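Local coordinates for protein nucleocapsid (Crimean-congo hemorrhagic fever virus, PDB 4AKL) that binds single- and double-stranded RNA, probably packaging the viral genome, and probably also cuts double-stranded DNA without sequence specificity, at residues G92-W106 with Q122-D136. Sequence-based numbering, arbitrary orientation.
Sequences GLEWFEKNTGTIKSW and QLFNYQQAALKWRKD
W95 lodges as a knob among A129, K132, W133 and D136 of helix 120-136. With CG anti to the backbone N (chi1 -173°), its indole is carried toward that helix. CB lies 3.7 Å from W133 CD1, and CD2 and CE3 take the edge of the W133 ring on one face, an edge-to-face pair with planes at 77°. CE2 sits near W133 CA, whose C-H points into that same face; near the rim of the opposite one lies N99 ND2, held there by its bond to W95 O. CZ2 runs against the aliphatic CG of K132, and CH2 reaches the carbonyl of A129, whose small methyl packs against I103 CG2 and the W106 CZ2 edge. At the polar edge NE1 donates to D136 OD2 at 2.9 Å, on the anti side of the carboxylate; K132 NZ takes the syn lone pair of that oxygen.

W133 answers in the other direction: its NE1 gives G92 O an almost straight bond (171°), lying in the ring plane. Further along, W106 NE1 donates to N125 OD1 in a short (2.7 Å) but bent bond, and Y126 CB covers a face of its ring. N125 suits this place because its amide works both ways, ND2 bonding T102 O at 2.9 Å. Q122 NE2 donates to S105 O, while its OE1 accepts from K119 N.

W95 and W106 thus offer faces, W133 its edge, and all three indoles donate N-H bonds, whose directionality probably sets the orientation of this largely buried junction.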
loop_
_atom_site.group_PDB
_atom_site.type_symbol
_atom_site.label_atom_id
_atom_site.label_comp_id
_atom_site.label_asym_id
_atom_site.label_seq_id
_atom_site.Cartn_x
_atom_site.Cartn_y
_atom_site.Cartn_z
ATOM N N GLY A 92 15.306 6.398 8.587
ATOM C CA GLY A 92 14.615 5.779 7.423
ATOM C C GLY A 92 15.517 5.261 6.302
ATOM O O GLY A 92 15.228 4.234 5.692
ATOM N N LEU A 93 16.611 5.961 6.029
ATOM C CA LEU A 93 17.610 5.484 5.031
ATOM C C LEU A 93 18.512 4.442 5.648
ATOM O O LEU A 93 18.770 3.350 5.039
ATOM C CB LEU A 93 18.440 6.641 4.496
ATOM C CG LEU A 93 17.713 7.568 3.544
ATOM C CD1 LEU A 93 18.542 8.815 3.378
ATOM C CD2 LEU A 93 17.366 6.876 2.152
ATOM N N GLU A 94 18.998 4.726 6.857
ATOM C CA GLU A 94 19.899 3.749 7.530
ATOM C C GLU A 94 19.214 2.388 7.690
ATOM O O GLU A 94 19.854 1.346 7.560
ATOM C CB GLU A 94 20.423 4.291 8.867
ATOM C CG GLU A 94 21.533 3.439 9.622
ATOM C CD GLU A 94 22.865 3.146 8.812
ATOM O OE1 GLU A 94 23.091 3.667 7.689
ATOM O OE2 GLU A 94 23.682 2.354 9.339
ATOM N N TRP A 95 17.903 2.385 7.913
ATOM C CA TRP A 95 17.213 1.111 8.118
ATOM C C TRP A 95 17.498 0.079 6.968
ATOM O O TRP A 95 17.736 -1.092 7.241
ATOM C CB TRP A 95 15.736 1.338 8.309
ATOM C CG TRP A 95 14.970 0.087 8.700
ATOM C CD1 TRP A 95 14.642 -0.297 9.961
ATOM C CD2 TRP A 95 14.441 -0.918 7.820
ATOM N NE1 TRP A 95 13.942 -1.499 9.929
ATOM C CE2 TRP A 95 13.796 -1.894 8.627
ATOM C CE3 TRP A 95 14.445 -1.098 6.428
ATOM C CZ2 TRP A 95 13.170 -3.037 8.086
ATOM C CZ3 TRP A 95 13.816 -2.257 5.886
ATOM C CH2 TRP A 95 13.188 -3.189 6.711
ATOM N N PHE A 96 17.478 0.527 5.711
ATOM C CA PHE A 96 17.764 -0.357 4.556
ATOM C C PHE A 96 19.170 -0.947 4.596
ATOM O O PHE A 96 19.369 -2.101 4.256
ATOM C CB PHE A 96 17.451 0.389 3.224
ATOM C CG PHE A 96 16.001 0.623 3.067
ATOM C CD1 PHE A 96 15.185 -0.387 2.592
ATOM C CD2 PHE A 96 15.424 1.837 3.470
ATOM C CE1 PHE A 96 13.803 -0.199 2.474
ATOM C CE2 PHE A 96 14.051 2.028 3.362
ATOM C CZ PHE A 96 13.245 1.019 2.864
ATOM N N GLU A 97 20.120 -0.149 5.056
ATOM C CA GLU A 97 21.498 -0.584 5.242
ATOM C C GLU A 97 21.622 -1.673 6.320
ATOM O O GLU A 97 22.387 -2.623 6.161
ATOM C CB GLU A 97 22.364 0.619 5.633
ATOM C CG GLU A 97 23.716 0.634 4.947
ATOM C CD GLU A 97 23.578 0.981 3.496
ATOM O OE1 GLU A 97 23.242 2.167 3.202
ATOM O OE2 GLU A 97 23.803 0.070 2.646
ATOM N N LYS A 98 20.876 -1.523 7.414
ATOM C CA LYS A 98 20.885 -2.522 8.535
ATOM C C LYS A 98 19.972 -3.747 8.310
ATOM O O LYS A 98 20.088 -4.721 9.048
ATOM C CB LYS A 98 20.470 -1.862 9.870
ATOM C CG LYS A 98 21.442 -0.814 10.371
ATOM C CD LYS A 98 20.769 0.249 11.297
ATOM C CE LYS A 98 20.294 -0.344 12.615
ATOM N NZ LYS A 98 19.937 0.726 13.608
ATOM N N ASN A 99 19.070 -3.694 7.317
ATOM C CA ASN A 99 18.032 -4.764 7.114
ATOM C C ASN A 99 17.979 -5.378 5.733
ATOM O O ASN A 99 16.988 -6.026 5.359
ATOM C CB ASN A 99 16.656 -4.233 7.483
ATOM C CG ASN A 99 16.483 -4.095 8.951
ATOM O OD1 ASN A 99 16.239 -5.095 9.648
ATOM N ND2 ASN A 99 16.614 -2.882 9.452
ATOM N N THR A 100 19.066 -5.190 4.998
ATOM C CA THR A 100 19.221 -5.662 3.623
ATOM C C THR A 100 18.879 -7.137 3.494
ATOM O O THR A 100 18.269 -7.569 2.508
ATOM C CB THR A 100 20.704 -5.400 3.141
ATOM O OG1 THR A 100 20.968 -3.966 3.054
ATOM C CG2 THR A 100 20.945 -6.022 1.791
ATOM N N GLY A 101 19.269 -7.921 4.509
ATOM C CA GLY A 101 19.015 -9.335 4.510
ATOM C C GLY A 101 17.547 -9.689 4.548
ATOM O O GLY A 101 17.161 -10.679 3.947
ATOM N N THR A 102 16.719 -8.908 5.230
ATOM C CA THR A 102 15.295 -9.256 5.379
ATOM C C THR A 102 14.392 -8.931 4.166
ATOM O O THR A 102 13.298 -9.474 4.061
ATOM C CB THR A 102 14.646 -8.599 6.658
ATOM O OG1 THR A 102 15.320 -7.391 6.965
ATOM C CG2 THR A 102 14.735 -9.503 7.856
ATOM N N ILE A 103 14.853 -8.039 3.277
ATOM C CA ILE A 103 14.098 -7.618 2.113
ATOM C C ILE A 103 14.658 -8.126 0.793
ATOM O O ILE A 103 14.178 -7.758 -0.263
ATOM C CB ILE A 103 13.995 -6.110 2.086
ATOM C CG1 ILE A 103 15.312 -5.430 1.678
ATOM C CG2 ILE A 103 13.516 -5.614 3.477
ATOM C CD1 ILE A 103 15.131 -3.964 1.271
ATOM N N LYS A 104 15.659 -8.999 0.859
ATOM C CA LYS A 104 16.354 -9.486 -0.319
ATOM C C LYS A 104 15.414 -10.161 -1.353
ATOM O O LYS A 104 15.710 -10.160 -2.542
ATOM C CB LYS A 104 17.533 -10.436 0.087
ATOM C CG LYS A 104 17.129 -11.748 0.713
ATOM C CD LYS A 104 18.253 -12.857 0.677
ATOM C CE LYS A 104 19.327 -12.712 1.786
ATOM N NZ LYS A 104 19.774 -14.073 2.334
ATOM N N SER A 105 14.284 -10.714 -0.894
ATOM C CA SER A 105 13.384 -11.460 -1.795
ATOM C C SER A 105 12.839 -10.600 -2.955
ATOM O O SER A 105 12.656 -11.098 -4.083
ATOM C CB SER A 105 12.241 -12.179 -1.013
ATOM O OG SER A 105 11.345 -11.278 -0.407
ATOM N N TRP A 106 12.598 -9.316 -2.667
ATOM C CA TRP A 106 12.208 -8.337 -3.673
ATOM C C TRP A 106 13.326 -7.382 -4.070
ATOM O O TRP A 106 13.451 -7.042 -5.261
ATOM C CB TRP A 106 10.949 -7.542 -3.223
ATOM C CG TRP A 106 10.876 -7.048 -1.802
ATOM C CD1 TRP A 106 10.524 -7.767 -0.695
ATOM C CD2 TRP A 106 11.123 -5.736 -1.356
ATOM N NE1 TRP A 106 10.558 -6.991 0.412
ATOM C CE2 TRP A 106 10.915 -5.727 0.042
ATOM C CE3 TRP A 106 11.503 -4.564 -1.990
ATOM C CZ2 TRP A 106 11.074 -4.593 0.810
ATOM C CZ3 TRP A 106 11.678 -3.431 -1.225
ATOM C CH2 TRP A 106 11.445 -3.450 0.162
ATOM N N GLN A 122 7.172 -12.394 -2.214
ATOM C CA GLN A 122 7.751 -11.044 -2.406
ATOM C C GLN A 122 6.777 -9.958 -1.937
ATOM O O GLN A 122 7.222 -8.975 -1.362
ATOM C CB GLN A 122 8.166 -10.813 -3.858
ATOM C CG GLN A 122 9.305 -11.740 -4.318
ATOM C CD GLN A 122 9.574 -11.623 -5.789
ATOM O OE1 GLN A 122 8.701 -11.880 -6.580
ATOM N NE2 GLN A 122 10.798 -11.238 -6.162
ATOM N N LEU A 123 5.471 -10.154 -2.153
ATOM C CA LEU A 123 4.455 -9.203 -1.660
ATOM C C LEU A 123 4.362 -9.257 -0.160
ATOM O O LEU A 123 4.378 -8.189 0.488
ATOM C CB LEU A 123 3.033 -9.440 -2.224
ATOM C CG LEU A 123 2.784 -9.215 -3.689
ATOM C CD1 LEU A 123 1.359 -9.538 -4.117
ATOM C CD2 LEU A 123 3.154 -7.733 -4.039
ATOM N N PHE A 124 4.258 -10.484 0.407
ATOM C CA PHE A 124 4.133 -10.604 1.870
ATOM C C PHE A 124 5.331 -10.059 2.587
ATOM O O PHE A 124 5.167 -9.339 3.566
ATOM C CB PHE A 124 3.903 -12.043 2.307
ATOM C CG PHE A 124 2.529 -12.565 2.007
ATOM C CD1 PHE A 124 1.429 -11.714 1.819
ATOM C CD2 PHE A 124 2.322 -13.920 1.938
ATOM C CE1 PHE A 124 0.164 -12.248 1.557
ATOM C CE2 PHE A 124 1.058 -14.432 1.677
ATOM C CZ PHE A 124 -0.015 -13.581 1.488
ATOM N N ASN A 125 6.543 -10.373 2.085
ATOM C CA ASN A 125 7.769 -9.890 2.669
ATOM C C ASN A 125 7.829 -8.356 2.681
ATOM O O ASN A 125 8.277 -7.756 3.663
ATOM C CB ASN A 125 8.972 -10.493 1.924
ATOM C CG ASN A 125 10.330 -10.040 2.493
ATOM O OD1 ASN A 125 10.721 -8.870 2.374
ATOM N ND2 ASN A 125 11.057 -10.973 3.094
ATOM N N TYR A 126 7.360 -7.721 1.593
ATOM C CA TYR A 126 7.390 -6.282 1.519
ATOM C C TYR A 126 6.440 -5.686 2.579
ATOM O O TYR A 126 6.769 -4.729 3.218
ATOM C CB TYR A 126 6.978 -5.808 0.089
ATOM C CG TYR A 126 6.529 -4.369 0.017
ATOM C CD1 TYR A 126 5.235 -4.029 0.253
ATOM C CD2 TYR A 126 7.415 -3.358 -0.277
ATOM C CE1 TYR A 126 4.801 -2.686 0.178
ATOM C CE2 TYR A 126 7.002 -1.990 -0.343
ATOM C CZ TYR A 126 5.688 -1.670 -0.109
ATOM O OH TYR A 126 5.201 -0.345 -0.181
ATOM N N GLN A 127 5.249 -6.252 2.737
ATOM C CA GLN A 127 4.295 -5.720 3.722
ATOM C C GLN A 127 4.855 -5.845 5.118
ATOM O O GLN A 127 4.792 -4.892 5.905
ATOM C CB GLN A 127 2.921 -6.400 3.618
ATOM C CG GLN A 127 2.221 -6.194 2.231
ATOM C CD GLN A 127 1.816 -4.746 1.907
ATOM O OE1 GLN A 127 1.694 -3.877 2.794
ATOM N NE2 GLN A 127 1.597 -4.485 0.614
ATOM N N GLN A 128 5.456 -6.987 5.424
ATOM C CA GLN A 128 6.035 -7.190 6.766
ATOM C C GLN A 128 7.212 -6.265 6.971
ATOM O O GLN A 128 7.408 -5.728 8.093
ATOM C CB GLN A 128 6.451 -8.676 6.979
ATOM C CG GLN A 128 5.272 -9.666 6.895
ATOM C CD GLN A 128 3.972 -9.176 7.681
ATOM O OE1 GLN A 128 2.878 -8.951 7.087
ATOM N NE2 GLN A 128 4.125 -8.984 8.980
ATOM N N ALA A 129 8.006 -6.077 5.904
ATOM C CA ALA A 129 9.132 -5.170 5.975
ATOM C C ALA A 129 8.698 -3.713 6.273
ATOM O O ALA A 129 9.366 -3.016 7.008
ATOM C CB ALA A 129 9.989 -5.247 4.717
ATOM N N ALA A 130 7.590 -3.299 5.696
ATOM C CA ALA A 130 7.055 -1.947 5.885
ATOM C C ALA A 130 6.613 -1.716 7.322
ATOM O O ALA A 130 6.838 -0.664 7.879
ATOM C CB ALA A 130 5.897 -1.683 4.929
ATOM N N LEU A 131 5.980 -2.694 7.903
ATOM C CA LEU A 131 5.586 -2.578 9.298
ATOM C C LEU A 131 6.835 -2.571 10.214
ATOM O O LEU A 131 6.925 -1.761 11.141
ATOM C CB LEU A 131 4.619 -3.665 9.673
ATOM C CG LEU A 131 3.257 -3.617 8.969
ATOM C CD1 LEU A 131 2.490 -5.028 9.135
ATOM C CD2 LEU A 131 2.343 -2.423 9.424
ATOM N N LYS A 132 7.795 -3.438 9.926
ATOM C CA LYS A 132 9.043 -3.452 10.679
ATOM C C LYS A 132 9.788 -2.107 10.633
ATOM O O LYS A 132 10.217 -1.603 11.680
ATOM C CB LYS A 132 9.961 -4.566 10.183
ATOM C CG LYS A 132 11.265 -4.755 11.040
ATOM C CD LYS A 132 11.962 -6.089 10.714
ATOM C CE LYS A 132 13.445 -6.118 11.210
ATOM N NZ LYS A 132 13.541 -5.657 12.588
ATOM N N TRP A 133 9.931 -1.546 9.426
ATOM C CA TRP A 133 10.563 -0.283 9.229
ATOM C C TRP A 133 9.886 0.760 10.104
ATOM O O TRP A 133 10.583 1.477 10.823
ATOM C CB TRP A 133 10.470 0.094 7.759
ATOM C CG TRP A 133 11.028 1.391 7.341
ATOM C CD1 TRP A 133 12.295 1.647 6.871
ATOM C CD2 TRP A 133 10.337 2.620 7.308
ATOM N NE1 TRP A 133 12.439 2.978 6.551
ATOM C CE2 TRP A 133 11.246 3.608 6.808
ATOM C CE3 TRP A 133 9.043 3.004 7.641
ATOM C CZ2 TRP A 133 10.875 4.961 6.632
ATOM C CZ3 TRP A 133 8.669 4.366 7.469
ATOM C CH2 TRP A 133 9.602 5.313 6.968
ATOM N N ARG A 134 8.548 0.839 10.044
ATOM C CA ARG A 134 7.792 1.778 10.853
ATOM C C ARG A 134 8.057 1.609 12.383
ATOM O O ARG A 134 8.330 2.575 13.066
ATOM C CB ARG A 134 6.301 1.654 10.578
ATOM C CG ARG A 134 5.908 2.168 9.239
ATOM C CD ARG A 134 4.551 1.776 8.854
ATOM N NE ARG A 134 4.114 2.547 7.639
ATOM C CZ ARG A 134 3.296 3.601 7.620
ATOM N NH1 ARG A 134 2.749 4.096 8.737
ATOM N NH2 ARG A 134 2.981 4.162 6.453
ATOM N N LYS A 135 7.981 0.373 12.872
ATOM C CA LYS A 135 8.291 0.059 14.254
ATOM C C LYS A 135 9.749 0.420 14.648
ATOM O O LYS A 135 9.974 1.104 15.641
ATOM C CB LYS A 135 8.058 -1.439 14.544
ATOM C CG LYS A 135 6.560 -1.871 14.738
ATOM C CD LYS A 135 6.406 -3.024 15.797
ATOM C CE LYS A 135 6.689 -2.545 17.261
ATOM N NZ LYS A 135 6.317 -3.534 18.381
ATOM N N ASP A 136 10.715 -0.057 13.867
ATOM C CA ASP A 136 12.136 0.152 14.171
ATOM C C ASP A 136 12.531 1.626 14.237
ATOM O O ASP A 136 13.269 1.999 15.138
ATOM C CB ASP A 136 13.040 -0.582 13.156
ATOM C CG ASP A 136 12.966 -2.128 13.298
ATOM O OD1 ASP A 136 12.306 -2.654 14.242
ATOM O OD2 ASP A 136 13.565 -2.813 12.451
#